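Local coordinates for protein acyl-CoA thioesterase (Alicyclobacillus acidocaldarius subsp. acidocaldarius, PDB 3RQB) that probably hydrolyses acyl-CoA thioesters, as a double hot dog protein of the acyl-CoA thioesterase family, at residues Ala124-Val129 with Glu229-Ala234; Gln148-Arg153 with Met172-Pro177; Val209-Tyr214 with Thr261-Tyr266. All blocks are in the same frame, centred on the assembly; numbering follows the deposited sequence.

Contact 1: Ala124-Val129 with Glu229-Ala234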
ATOM      1  N   ALA B 124       3.907 -13.930 -10.544  1.00 56.66           N
ATOM      2  CA  ALA B 124       4.984 -14.185  -9.596  1.00 57.99           C
ATOM      3  C   ALA B 124       5.300 -15.680  -9.514  1.00 63.68           C
ATOM      4  O   ALA B 124       4.439 -16.537  -9.761  1.00 53.09           O
ATOM      5  CB  ALA B 124       4.621 -13.637  -8.218  1.00 49.88           C
ATOM      6  N   VAL B 125       6.546 -15.999  -9.185  1.00 72.62           N
ATOM      7  CA  VAL B 125       6.908 -17.389  -8.976  1.00 75.06           C
ATOM      8  C   VAL B 125       6.963 -17.696  -7.502  1.00 70.89           C
ATOM      9  O   VAL B 125       7.605 -16.977  -6.726  1.00 69.66           O
ATOM     10  CB  VAL B 125       8.291 -17.720  -9.535  1.00 75.49           C
ATOM     11  CG1 VAL B 125       8.548 -19.229  -9.433  1.00 71.46           C
ATOM     12  CG2 VAL B 125       8.416 -17.225 -10.961  1.00 78.02           C
HETATM   13  N   MSE B 126       6.305 -18.774  -7.112  1.00 64.91           N
HETATM   14  CA  MSE B 126       6.568 -19.299  -5.795  1.00 68.86           C
HETATM   15  C   MSE B 126       7.973 -19.903  -5.789  1.00 68.03           C
HETATM   16  O   MSE B 126       8.328 -20.693  -6.677  1.00 67.95           O
HETATM   17  CB  MSE B 126       5.528 -20.331  -5.390  1.00 69.44           C
HETATM   18  CG  MSE B 126       5.631 -20.725  -3.931  1.00 69.25           C
HETATM   19 SE   MSE B 126       4.291 -22.048  -3.445  0.61 71.88          SE
HETATM   20  CE  MSE B 126       4.894 -23.536  -4.583  1.00127.82           C
ATOM     21  N   PRO B 127       8.790 -19.497  -4.807  1.00 60.97           N
ATOM     22  CA  PRO B 127      10.126 -20.063  -4.617  1.00 62.65           C
ATOM     23  C   PRO B 127      10.054 -21.558  -4.372  1.00 68.00           C
ATOM     24  O   PRO B 127       9.021 -22.064  -3.921  1.00 69.19           O
ATOM     25  CB  PRO B 127      10.645 -19.345  -3.362  1.00 48.14           C
ATOM     26  CG  PRO B 127       9.479 -18.630  -2.787  1.00 45.75           C
ATOM     27  CD  PRO B 127       8.554 -18.351  -3.918  1.00 49.64           C
ATOM     28  N   ASP B 128      11.133 -22.261  -4.690  1.00 69.06           N
ATOM     29  CA  ASP B 128      11.190 -23.678  -4.399  1.00 71.83           C
ATOM     30  C   ASP B 128      11.701 -23.853  -2.983  1.00 67.37           C
ATOM     31  O   ASP B 128      12.778 -23.365  -2.645  1.00 65.41           O
ATOM     32  CB  ASP B 128      12.096 -24.413  -5.377  1.00 75.53           C
ATOM     33  CG  ASP B 128      12.010 -25.917  -5.212  1.00 82.08           C
ATOM     34  OD1 ASP B 128      10.875 -26.445  -5.155  1.00 86.70           O
ATOM     35  OD2 ASP B 128      13.071 -26.570  -5.114  1.00 78.15           O
ATOM     36  N   VAL B 129      10.928 -24.554  -2.158  1.00 68.35           N
ATOM     37  CA  VAL B 129      11.237 -24.683  -0.734  1.00 73.20           C
ATOM     38  C   VAL B 129      10.899 -26.067  -0.183  1.00 74.66           C
ATOM     39  O   VAL B 129      10.055 -26.775  -0.740  1.00 84.95           O
ATOM     40  CB  VAL B 129      10.451 -23.651   0.100  1.00 75.67           C
ATOM     41  CG1 VAL B 129      10.628 -22.258  -0.475  1.00 76.64           C
ATOM     42  CG2 VAL B 129       8.970 -24.021   0.146  1.00 75.30           C
ATOM     43  N   GLU B 229      -0.512 -24.585   7.045  1.00 65.17           N
ATOM     44  CA  GLU B 229       0.559 -23.593   7.126  1.00 57.44           C
ATOM     45  C   GLU B 229       0.678 -22.809   5.820  1.00 56.60           C
ATOM     46  O   GLU B 229       0.218 -23.263   4.774  1.00 48.38           O
ATOM     47  CB  GLU B 229       1.901 -24.255   7.468  1.00 51.49           C
ATOM     48  CG  GLU B 229       1.965 -24.821   8.871  1.00 56.50           C
ATOM     49  CD  GLU B 229       3.342 -25.333   9.244  1.00 58.62           C
ATOM     50  OE1 GLU B 229       4.242 -24.492   9.506  1.00 60.35           O
ATOM     51  OE2 GLU B 229       3.511 -26.577   9.283  1.00 52.43           O
ATOM     52  N   LEU B 230       1.279 -21.624   5.888  1.00 62.88           N
ATOM     53  CA  LEU B 230       1.464 -20.796   4.699  1.00 61.45           C
ATOM     54  C   LEU B 230       2.911 -20.371   4.524  1.00 58.23           C
ATOM     55  O   LEU B 230       3.704 -20.385   5.473  1.00 55.36           O
ATOM     56  CB  LEU B 230       0.594 -19.551   4.777  1.00 57.81           C
ATOM     57  CG  LEU B 230      -0.824 -19.846   5.236  1.00 52.76           C
ATOM     58  CD1 LEU B 230      -1.574 -18.548   5.451  1.00 46.35           C
ATOM     59  CD2 LEU B 230      -1.513 -20.734   4.217  1.00 54.59           C
ATOM     60  N   LEU B 231       3.244 -19.983   3.298  1.00 52.67           N
ATOM     61  CA  LEU B 231       4.582 -19.516   3.008  1.00 45.79           C
ATOM     62  C   LEU B 231       4.584 -18.033   2.726  1.00 39.37           C
ATOM     63  O   LEU B 231       4.041 -17.585   1.717  1.00 46.10           O
ATOM     64  CB  LEU B 231       5.149 -20.239   1.799  1.00 53.33           C
ATOM     65  CG  LEU B 231       6.611 -19.847   1.630  1.00 62.62           C
ATOM     66  CD1 LEU B 231       7.419 -20.512   2.729  1.00 62.34           C
ATOM     67  CD2 LEU B 231       7.142 -20.210   0.249  1.00 67.09           C
ATOM     68  N   GLY B 232       5.178 -17.263   3.624  1.00 41.14           N
ATOM     69  CA  GLY B 232       5.389 -15.852   3.364  1.00 44.43           C
ATOM     70  C   GLY B 232       6.742 -15.579   2.726  1.00 47.50           C
ATOM     71  O   GLY B 232       7.712 -16.305   2.948  1.00 42.24           O
ATOM     72  N   VAL B 233       6.804 -14.515   1.937  1.00 52.14           N
ATOM     73  CA  VAL B 233       8.057 -14.029   1.387  1.00 49.97           C
ATOM     74  C   VAL B 233       8.110 -12.525   1.581  1.00 50.54           C
ATOM     75  O   VAL B 233       7.333 -11.787   0.976  1.00 51.97           O
ATOM     76  CB  VAL B 233       8.155 -14.296  -0.124  1.00 48.18           C
ATOM     77  CG1 VAL B 233       9.484 -13.753  -0.672  1.00 49.55           C
ATOM     78  CG2 VAL B 233       7.982 -15.785  -0.422  1.00 43.93           C
ATOM     79  N   ALA B 234       9.053 -12.061   2.385  1.00 50.36           N
ATOM     80  CA  ALA B 234       9.189 -10.635   2.596  1.00 49.04           C
ATOM     81  C   ALA B 234      10.536 -10.201   2.072  1.00 53.58           C
ATOM     82  O   ALA B 234      11.559 -10.823   2.361  1.00 59.53           O
ATOM     83  CB  ALA B 234       9.053 -10.300   4.068  1.00 48.68           C
TER
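In the C-terminal hot dog domain, the loop 124-129 lies over one face of strand 230-234 and is held by side chains alone: no hydrogen bond joins the two segments, and the nearest CA atoms, those of Pro-127 and Val-233, are still 8.8 Å apart. That spacing belongs to a layer laid over a sheet, not to an added strand. The close part centres on Leu-231, whose CG is anti to the backbone N (chi1 -173°) and whose CB points at the loop. Its methyl CD2 is met by three loop residues. Val-129 approaches tip to tip, placing CG1 4.1 Å from Leu-231 CD2. Pro-127 instead slides past the leucine in the opposite direction, its ring atom CG also 4.1 Å from Leu-231 CD2. Met-126, a selenomethionine here, adds a looser touch, with CG 4.5 Å from that same Leu-231 CD2. Trp-171 of the adjacent strand packs against both Val-129 and Leu-231, and Trp-251 on the other flank packs against Met-126 and Val-233, so aromatic groups from both neighbouring strands border the apolar patch. The solvent side is quite different. Asp-128 turns its CB away from the strand and Val-125 makes no contact with it; both are exposed, and the two segments together bury just 158 Å². Back on the packed side, Val-233 directs CG2, anti to its carbonyl carbon, tip to tip with the proline ring, the closest approach of the contact, Val-233 CG2 to Pro-127 CG 4.0 Å.

Contact 2: Gln148-Arg153 with Met172-Pro177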
ATOM      1  N   GLN B 148       4.261 -15.782  20.456  1.00 51.86           N
ATOM      2  CA  GLN B 148       3.831 -17.039  21.042  1.00 54.57           C
ATOM      3  C   GLN B 148       2.554 -17.510  20.381  1.00 48.88           C
ATOM      4  O   GLN B 148       2.138 -18.661  20.532  1.00 47.63           O
ATOM      5  CB  GLN B 148       3.600 -16.867  22.530  1.00 59.25           C
ATOM      6  CG  GLN B 148       2.319 -16.172  22.882  1.00 62.03           C
ATOM      7  CD  GLN B 148       2.111 -16.167  24.375  1.00 75.82           C
ATOM      8  OE1 GLN B 148       2.619 -17.040  25.082  1.00 76.94           O
ATOM      9  NE2 GLN B 148       1.380 -15.178  24.872  1.00 84.52           N
ATOM     10  N   TRP B 149       1.947 -16.594  19.641  1.00 46.60           N
ATOM     11  CA  TRP B 149       0.662 -16.811  18.992  1.00 50.04           C
ATOM     12  C   TRP B 149       0.821 -17.297  17.559  1.00 45.68           C
ATOM     13  O   TRP B 149      -0.159 -17.389  16.810  1.00 28.15           O
ATOM     14  CB  TRP B 149      -0.167 -15.525  19.023  1.00 51.84           C
ATOM     15  CG  TRP B 149      -0.398 -15.029  20.406  1.00 57.95           C
ATOM     16  CD1 TRP B 149      -0.083 -13.794  20.910  1.00 60.05           C
ATOM     17  CD2 TRP B 149      -0.968 -15.770  21.480  1.00 58.98           C
ATOM     18  NE1 TRP B 149      -0.441 -13.721  22.237  1.00 55.91           N
ATOM     19  CE2 TRP B 149      -0.987 -14.920  22.609  1.00 59.58           C
ATOM     20  CE3 TRP B 149      -1.473 -17.068  21.596  1.00 57.54           C
ATOM     21  CZ2 TRP B 149      -1.494 -15.332  23.841  1.00 64.45           C
ATOM     22  CZ3 TRP B 149      -1.973 -17.475  22.815  1.00 57.83           C
ATOM     23  CH2 TRP B 149      -1.979 -16.610  23.926  1.00 62.03           C
ATOM     24  N   TYR B 150       2.061 -17.550  17.159  1.00 51.04           N
ATOM     25  CA  TYR B 150       2.320 -18.019  15.806  1.00 54.74           C
ATOM     26  C   TYR B 150       3.299 -19.168  15.790  1.00 63.27           C
ATOM     27  O   TYR B 150       4.215 -19.238  16.618  1.00 67.28           O
ATOM     28  CB  TYR B 150       2.793 -16.872  14.904  1.00 48.48           C
ATOM     29  CG  TYR B 150       1.735 -15.808  14.783  1.00 47.44           C
ATOM     30  CD1 TYR B 150       0.744 -15.894  13.811  1.00 50.38           C
ATOM     31  CD2 TYR B 150       1.692 -14.748  15.676  1.00 44.27           C
ATOM     32  CE1 TYR B 150      -0.249 -14.934  13.717  1.00 52.80           C
ATOM     33  CE2 TYR B 150       0.709 -13.782  15.594  1.00 49.04           C
ATOM     34  CZ  TYR B 150      -0.263 -13.875  14.614  1.00 55.45           C
ATOM     35  OH  TYR B 150      -1.246 -12.907  14.540  1.00 55.73           O
ATOM     36  N   HIS B 151       3.077 -20.079  14.851  1.00 63.37           N
ATOM     37  CA  HIS B 151       4.015 -21.157  14.616  1.00 61.10           C
ATOM     38  C   HIS B 151       4.777 -20.857  13.333  1.00 52.92           C
ATOM     39  O   HIS B 151       4.248 -20.983  12.229  1.00 53.95           O
ATOM     40  CB  HIS B 151       3.284 -22.498  14.506  1.00 61.72           C
ATOM     41  CG  HIS B 151       4.201 -23.677  14.396  1.00 60.97           C
ATOM     42  ND1 HIS B 151       4.792 -24.055  13.208  1.00 62.55           N
ATOM     43  CD2 HIS B 151       4.631 -24.562  15.329  1.00 54.00           C
ATOM     44  CE1 HIS B 151       5.548 -25.119  13.417  1.00 60.63           C
ATOM     45  NE2 HIS B 151       5.465 -25.448  14.694  1.00 53.65           N
ATOM     46  N   VAL B 152       6.042 -20.504  13.486  1.00 51.40           N
ATOM     47  CA  VAL B 152       6.867 -20.159  12.343  1.00 54.19           C
ATOM     48  C   VAL B 152       8.002 -21.156  12.162  1.00 54.11           C
ATOM     49  O   VAL B 152       8.790 -21.409  13.081  1.00 55.72           O
ATOM     50  CB  VAL B 152       7.478 -18.756  12.501  1.00 58.86           C
ATOM     51  CG1 VAL B 152       8.285 -18.387  11.265  1.00 62.08           C
ATOM     52  CG2 VAL B 152       6.389 -17.733  12.779  1.00 56.59           C
ATOM     53  N   ARG B 153       8.076 -21.737  10.973  1.00 48.07           N
ATOM     54  CA  ARG B 153       9.258 -22.483  10.595  1.00 42.56           C
ATOM     55  C   ARG B 153      10.062 -21.575   9.658  1.00 39.28           C
ATOM     56  O   ARG B 153       9.630 -21.266   8.548  1.00 31.91           O
ATOM     57  CB  ARG B 153       8.875 -23.805   9.931  1.00 37.20           C
ATOM     58  CG  ARG B 153       7.485 -24.281  10.307  1.00 40.44           C
ATOM     59  CD  ARG B 153       7.214 -25.681   9.799  1.00 43.43           C
ATOM     60  NE  ARG B 153       7.570 -26.674  10.805  1.00 51.63           N
ATOM     61  CZ  ARG B 153       6.711 -27.541  11.330  1.00 62.74           C
ATOM     62  NH1 ARG B 153       5.448 -27.551  10.930  1.00 62.94           N
ATOM     63  NH2 ARG B 153       7.119 -28.411  12.246  1.00 72.16           N
HETATM   64  N   MSE B 172       4.447 -20.335   8.167  1.00 57.45           N
HETATM   65  CA  MSE B 172       3.793 -19.717   9.305  1.00 53.21           C
HETATM   66  C   MSE B 172       2.311 -20.065   9.339  1.00 52.12           C
HETATM   67  O   MSE B 172       1.659 -20.223   8.297  1.00 48.39           O
HETATM   68  CB  MSE B 172       3.957 -18.200   9.229  1.00 54.30           C
HETATM   69  CG  MSE B 172       3.213 -17.607   8.051  1.00 58.32           C
HETATM   70 SE   MSE B 172       3.939 -15.939   7.396  0.59 74.13          SE
HETATM   71  CE  MSE B 172       2.863 -15.782   5.783  1.00 86.46           C
ATOM     72  N   ARG B 173       1.791 -20.169  10.555  1.00 50.97           N
ATOM     73  CA  ARG B 173       0.373 -20.347  10.793  1.00 41.87           C
ATOM     74  C   ARG B 173       0.068 -19.774  12.161  1.00 42.36           C
ATOM     75  O   ARG B 173       0.977 -19.480  12.936  1.00 41.46           O
ATOM     76  CB  ARG B 173      -0.021 -21.821  10.732  1.00 44.27           C
ATOM     77  CG  ARG B 173       0.551 -22.665  11.851  1.00 55.96           C
ATOM     78  CD  ARG B 173      -0.162 -24.008  11.922  1.00 62.14           C
ATOM     79  NE  ARG B 173       0.536 -24.979  12.765  1.00 67.43           N
ATOM     80  CZ  ARG B 173       0.582 -24.918  14.095  1.00 67.13           C
ATOM     81  NH1 ARG B 173      -0.014 -23.917  14.730  1.00 66.82           N
ATOM     82  NH2 ARG B 173       1.228 -25.851  14.791  1.00 62.63           N
ATOM     83  N   ASP B 174      -1.210 -19.561  12.441  1.00 54.57           N
ATOM     84  CA  ASP B 174      -1.630 -19.256  13.798  1.00 60.37           C
ATOM     85  C   ASP B 174      -1.201 -20.403  14.685  1.00 64.49           C
ATOM     86  O   ASP B 174      -1.248 -21.562  14.279  1.00 66.95           O
ATOM     87  CB  ASP B 174      -3.149 -19.133  13.887  1.00 66.29           C
ATOM     88  CG  ASP B 174      -3.707 -18.066  12.960  1.00 74.55           C
ATOM     89  OD1 ASP B 174      -4.411 -18.423  11.980  1.00 77.46           O
ATOM     90  OD2 ASP B 174      -3.440 -16.870  13.219  1.00 71.43           O
ATOM     91  N   ASP B 175      -0.764 -20.078  15.891  1.00 67.15           N
ATOM     92  CA  ASP B 175      -0.650 -21.086  16.925  1.00 70.94           C
ATOM     93  C   ASP B 175      -1.415 -20.558  18.133  1.00 70.99           C
ATOM     94  O   ASP B 175      -1.385 -19.358  18.410  1.00 75.13           O
ATOM     95  CB  ASP B 175       0.822 -21.340  17.281  1.00 71.99           C
ATOM     96  CG  ASP B 175       1.022 -22.615  18.112  1.00 70.27           C
ATOM     97  OD1 ASP B 175       0.483 -23.682  17.722  1.00 64.59           O
ATOM     98  OD2 ASP B 175       1.718 -22.547  19.155  1.00 68.65           O
ATOM     99  N   PRO B 176      -2.147 -21.439  18.829  1.00 63.33           N
ATOM    100  CA  PRO B 176      -2.491 -22.778  18.358  1.00 58.97           C
ATOM    101  C   PRO B 176      -3.332 -22.662  17.105  1.00 58.06           C
ATOM    102  O   PRO B 176      -3.914 -21.601  16.854  1.00 52.79           O
ATOM    103  CB  PRO B 176      -3.346 -23.341  19.497  1.00 57.08           C
ATOM    104  CG  PRO B 176      -3.816 -22.164  20.241  1.00 56.99           C
ATOM    105  CD  PRO B 176      -2.693 -21.185  20.168  1.00 58.97           C
ATOM    106  N   PRO B 177      -3.416 -23.755  16.339  1.00 61.20           N
ATOM    107  CA  PRO B 177      -3.964 -23.764  14.976  1.00 57.19           C
ATOM    108  C   PRO B 177      -5.324 -23.107  14.932  1.00 58.65           C
ATOM    109  O   PRO B 177      -6.159 -23.350  15.806  1.00 60.06           O
ATOM    110  CB  PRO B 177      -4.090 -25.256  14.657  1.00 50.79           C
ATOM    111  CG  PRO B 177      -4.129 -25.937  16.005  1.00 53.40           C
ATOM    112  CD  PRO B 177      -3.243 -25.115  16.880  1.00 57.44           C
TER
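His-151 and Arg-173 cross obliquely on the same sheet face, with the guanidinium of Arg-173 stacked flat on the imidazole: the planes differ by only 15° and the centres lie 4.4 Å apart. Two torsions set this up. His-151 CG is anti to its backbone N, while Arg-173 starts with CG in the crowded position between N and the carbonyl carbon (chi1 67°) and then runs extended to NE. Arg-173 NH2 consequently sits over the imidazole, offset toward its rim, and Arg-173 NH1 is 3.6 Å from His-151 CB. The rotation of the guanidinium is fixed in its own plane, because Arg-173 NH1 donates both to Asp-174 O at 2.7 Å and to Asp-175 OD1 at 3.0 Å, the latter a salt bridge on the anti lone pair of the carboxylate. Arg-153 presents its guanidinium face to the imidazole, His-151 CE1 standing above its centre; together with Arg-173 it would tend to disfavour the doubly protonated, charged histidine, although Glu-229, salt-bridged to Arg-153, would offset this. The opposite face carries Val-152 CG2, 4.3 Å from Met-172 CB. Where the strands end, Tyr-150 and Asp-174 lie side by side, and the Trp-149 indole meets Asp-175 O at its edge while NE1 bonds to Glu-32 O. His-151 N donates to Arg-173 O at 2.9 Å and Arg-173 N to His-151 O at 3.1 Å. This reciprocal bonding and axes 168° apart show antiparallel pairing; being consecutive in the chain, strands 150-156 and 168-174 form a beta hairpin of the C-terminal hot dog domain.

Contact 3: Val209-Tyr214 with Thr261-Tyr266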
ATOM      1  N   VAL B 209       4.984   2.869  10.377  1.00 42.55           N
ATOM      2  CA  VAL B 209       4.086   3.985  10.147  1.00 42.57           C
ATOM      3  C   VAL B 209       2.813   3.553   9.423  1.00 40.01           C
ATOM      4  O   VAL B 209       1.706   3.980   9.771  1.00 40.10           O
ATOM      5  CB  VAL B 209       4.787   5.045   9.307  1.00 47.51           C
ATOM      6  CG1 VAL B 209       3.795   6.120   8.852  1.00 51.53           C
ATOM      7  CG2 VAL B 209       5.942   5.626  10.096  1.00 47.58           C
ATOM      8  N   THR B 210       2.979   2.708   8.409  1.00 36.88           N
ATOM      9  CA  THR B 210       1.861   2.305   7.571  1.00 35.33           C
ATOM     10  C   THR B 210       2.028   0.903   6.982  1.00 38.59           C
ATOM     11  O   THR B 210       3.143   0.445   6.699  1.00 35.37           O
ATOM     12  CB  THR B 210       1.627   3.320   6.441  1.00 35.44           C
ATOM     13  OG1 THR B 210       0.490   2.921   5.662  1.00 42.70           O
ATOM     14  CG2 THR B 210       2.847   3.404   5.561  1.00 32.52           C
ATOM     15  N   PHE B 211       0.894   0.232   6.808  1.00 37.63           N
ATOM     16  CA  PHE B 211       0.863  -1.152   6.400  1.00 38.25           C
ATOM     17  C   PHE B 211      -0.294  -1.318   5.415  1.00 39.51           C
ATOM     18  O   PHE B 211      -1.421  -0.921   5.715  1.00 38.89           O
ATOM     19  CB  PHE B 211       0.676  -1.979   7.670  1.00 42.28           C
ATOM     20  CG  PHE B 211       0.427  -3.446   7.444  1.00 53.70           C
ATOM     21  CD1 PHE B 211       1.475  -4.317   7.178  1.00 54.27           C
ATOM     22  CD2 PHE B 211      -0.856  -3.966   7.559  1.00 55.54           C
ATOM     23  CE1 PHE B 211       1.242  -5.678   6.995  1.00 54.41           C
ATOM     24  CE2 PHE B 211      -1.094  -5.320   7.378  1.00 53.81           C
ATOM     25  CZ  PHE B 211      -0.043  -6.178   7.098  1.00 54.03           C
ATOM     26  N   THR B 212      -0.017  -1.878   4.236  1.00 33.13           N
ATOM     27  CA  THR B 212      -1.075  -2.142   3.256  1.00 35.68           C
ATOM     28  C   THR B 212      -1.131  -3.628   2.905  1.00 40.75           C
ATOM     29  O   THR B 212      -0.102  -4.303   2.878  1.00 43.02           O
ATOM     30  CB  THR B 212      -0.919  -1.309   1.952  1.00 48.06           C
ATOM     31  OG1 THR B 212      -1.174   0.073   2.224  1.00 54.93           O
ATOM     32  CG2 THR B 212      -1.912  -1.760   0.911  1.00 43.79           C
ATOM     33  N   VAL B 213      -2.342  -4.136   2.675  1.00 42.36           N
ATOM     34  CA  VAL B 213      -2.524  -5.519   2.223  1.00 47.11           C
ATOM     35  C   VAL B 213      -3.649  -5.696   1.189  1.00 46.91           C
ATOM     36  O   VAL B 213      -4.782  -5.240   1.371  1.00 39.80           O
ATOM     37  CB  VAL B 213      -2.781  -6.481   3.397  1.00 46.62           C
ATOM     38  CG1 VAL B 213      -4.045  -6.082   4.131  1.00 51.61           C
ATOM     39  CG2 VAL B 213      -2.896  -7.912   2.892  1.00 38.97           C
ATOM     40  N   TYR B 214      -3.328  -6.391   0.110  1.00 46.24           N
ATOM     41  CA  TYR B 214      -4.314  -6.689  -0.911  1.00 44.80           C
ATOM     42  C   TYR B 214      -4.631  -8.174  -0.817  1.00 38.27           C
ATOM     43  O   TYR B 214      -3.704  -8.997  -0.781  1.00 33.61           O
ATOM     44  CB  TYR B 214      -3.724  -6.384  -2.288  1.00 44.26           C
ATOM     45  CG  TYR B 214      -3.366  -4.933  -2.518  1.00 37.10           C
ATOM     46  CD1 TYR B 214      -3.811  -3.935  -1.654  1.00 40.58           C
ATOM     47  CD2 TYR B 214      -2.603  -4.561  -3.613  1.00 32.62           C
ATOM     48  CE1 TYR B 214      -3.501  -2.608  -1.879  1.00 44.45           C
ATOM     49  CE2 TYR B 214      -2.284  -3.237  -3.845  1.00 38.63           C
ATOM     50  CZ  TYR B 214      -2.734  -2.264  -2.979  1.00 43.43           C
ATOM     51  OH  TYR B 214      -2.416  -0.947  -3.221  1.00 39.97           O
ATOM     52  N   THR B 261       1.575  -7.619   0.479  1.00 45.77           N
ATOM     53  CA  THR B 261       1.635  -6.524   1.437  1.00 50.59           C
ATOM     54  C   THR B 261       2.833  -5.646   1.270  1.00 46.30           C
ATOM     55  O   THR B 261       3.888  -6.080   0.815  1.00 45.24           O
ATOM     56  CB  THR B 261       1.730  -7.016   2.879  1.00 59.84           C
ATOM     57  OG1 THR B 261       2.931  -7.774   3.046  1.00 59.40           O
ATOM     58  CG2 THR B 261       0.552  -7.872   3.205  1.00 73.88           C
ATOM     59  N   THR B 262       2.654  -4.408   1.701  1.00 49.57           N
ATOM     60  CA  THR B 262       3.743  -3.465   1.832  1.00 51.06           C
ATOM     61  C   THR B 262       3.717  -2.833   3.214  1.00 43.53           C
ATOM     62  O   THR B 262       2.677  -2.761   3.887  1.00 38.76           O
ATOM     63  CB  THR B 262       3.671  -2.366   0.771  1.00 56.62           C
ATOM     64  OG1 THR B 262       2.520  -1.545   1.007  1.00 63.61           O
ATOM     65  CG2 THR B 262       3.570  -2.984  -0.610  1.00 59.20           C
ATOM     66  N   GLN B 263       4.886  -2.384   3.630  1.00 39.24           N
ATOM     67  CA  GLN B 263       5.045  -1.809   4.940  1.00 46.23           C
ATOM     68  C   GLN B 263       6.036  -0.678   4.804  1.00 47.58           C
ATOM     69  O   GLN B 263       7.071  -0.840   4.159  1.00 45.98           O
ATOM     70  CB  GLN B 263       5.612  -2.872   5.875  1.00 52.36           C
ATOM     71  CG  GLN B 263       5.307  -2.677   7.337  1.00 52.20           C
ATOM     72  CD  GLN B 263       5.413  -3.974   8.105  1.00 56.57           C
ATOM     73  OE1 GLN B 263       6.039  -4.034   9.157  1.00 68.16           O
ATOM     74  NE2 GLN B 263       4.801  -5.026   7.575  1.00 53.42           N
ATOM     75  N   LEU B 264       5.724   0.465   5.403  1.00 47.63           N
ATOM     76  CA  LEU B 264       6.699   1.539   5.519  1.00 43.44           C
ATOM     77  C   LEU B 264       7.118   1.648   6.974  1.00 48.53           C
ATOM     78  O   LEU B 264       6.281   1.792   7.868  1.00 54.06           O
ATOM     79  CB  LEU B 264       6.133   2.869   5.035  1.00 39.38           C
ATOM     80  CG  LEU B 264       7.201   3.970   5.035  1.00 41.50           C
ATOM     81  CD1 LEU B 264       8.381   3.529   4.187  1.00 37.71           C
ATOM     82  CD2 LEU B 264       6.667   5.332   4.559  1.00 42.95           C
ATOM     83  N   VAL B 265       8.415   1.578   7.221  1.00 43.93           N
ATOM     84  CA  VAL B 265       8.869   1.466   8.585  1.00 37.93           C
ATOM     85  C   VAL B 265       9.952   2.462   8.947  1.00 37.45           C
ATOM     86  O   VAL B 265      11.007   2.530   8.310  1.00 39.47           O
ATOM     87  CB  VAL B 265       9.389   0.071   8.852  1.00 37.76           C
ATOM     88  CG1 VAL B 265       9.590  -0.124  10.339  1.00 43.67           C
ATOM     89  CG2 VAL B 265       8.423  -0.949   8.297  1.00 30.16           C
ATOM     90  N   TYR B 266       9.668   3.227   9.989  1.00 41.57           N
ATOM     91  CA  TYR B 266      10.648   4.080  10.622  1.00 50.08           C
ATOM     92  C   TYR B 266      11.815   3.269  11.162  1.00 49.34           C
ATOM     93  O   TYR B 266      11.634   2.213  11.762  1.00 48.79           O
ATOM     94  CB  TYR B 266      10.005   4.823  11.776  1.00 61.21           C
ATOM     95  CG  TYR B 266      10.994   5.634  12.566  1.00 83.49           C
ATOM     96  CD1 TYR B 266      11.454   6.862  12.088  1.00 93.80           C
ATOM     97  CD2 TYR B 266      11.475   5.182  13.786  1.00 92.03           C
ATOM     98  CE1 TYR B 266      12.367   7.625  12.810  1.00 98.43           C
ATOM     99  CE2 TYR B 266      12.388   5.937  14.516  1.00 99.90           C
ATOM    100  CZ  TYR B 266      12.831   7.160  14.024  1.00101.42           C
ATOM    101  OH  TYR B 266      13.737   7.911  14.747  1.00100.90           O
TER
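Thr-261 can be traced from CB outward on the ladder that strand 261-266 forms with strand 210-214; the two segment axes lie 174° apart, antiparallel. Its CB lies 3.3 Å from Thr-212 O, the carbonyl that also accepts the backbone N-H of Thr-262. From CB, the OG1 branch takes the crowded position between N and the carbonyl carbon (chi1 62°), which leaves CG2 anti to the carbonyl carbon. This methyl runs alongside Val-213, with Thr-261 CG2 3.5 Å from Val-213 CG2, and it also approaches the Phe-211 ring, where Thr-261 CG2 is 4.3 Å from Phe-211 CZ. The side chains of Thr-212 and Thr-262 lie on the opposite face, and their backbones bond in both directions: Thr-212 N to Thr-262 O is 2.9 Å, and Thr-262 N to Thr-212 O is 3.0 Å. At the far end Leu-264 O receives Val-209 N at 3.0 Å and, weakly, Thr-210 N, the signature of a classic beta bulge. Thr-262 OG1 hydrogen-bonds to Tyr-214 OH of the second subunit, placing that face at the dimer interface. Phe-211 and Thr-261 instead pack on Cys-189, in the loop following helix 182-188. Laterally, strand 206-215 pairs with strand 61-69 of the N-terminal hot dog region, and strand 257-267 with strand 243-251.

In the fold
Coming from the N-terminal hot dog region, the chain first lays down 124-129, which waits about a hundred residues for its partner. Within that interval, contact 2 opens at 148-153 and closes a hairpin at 172-177, so it is enclosed entirely by contact 1. The chain then reaches 209-214, opening contact 3, before 229-234 closes contact 1; 261-266 closes contact 3 last, and contacts 1 and 3 therefore cross. Contacts 1 and 2 touch directly, through a probable hydrogen bond from Met-172 N to Leu-230 O between neighbouring strands 168-174 and 230-240. Contact 3 lies across the chain's centre from contact 2, about 21 Å between centres, where the two hot dog halves join.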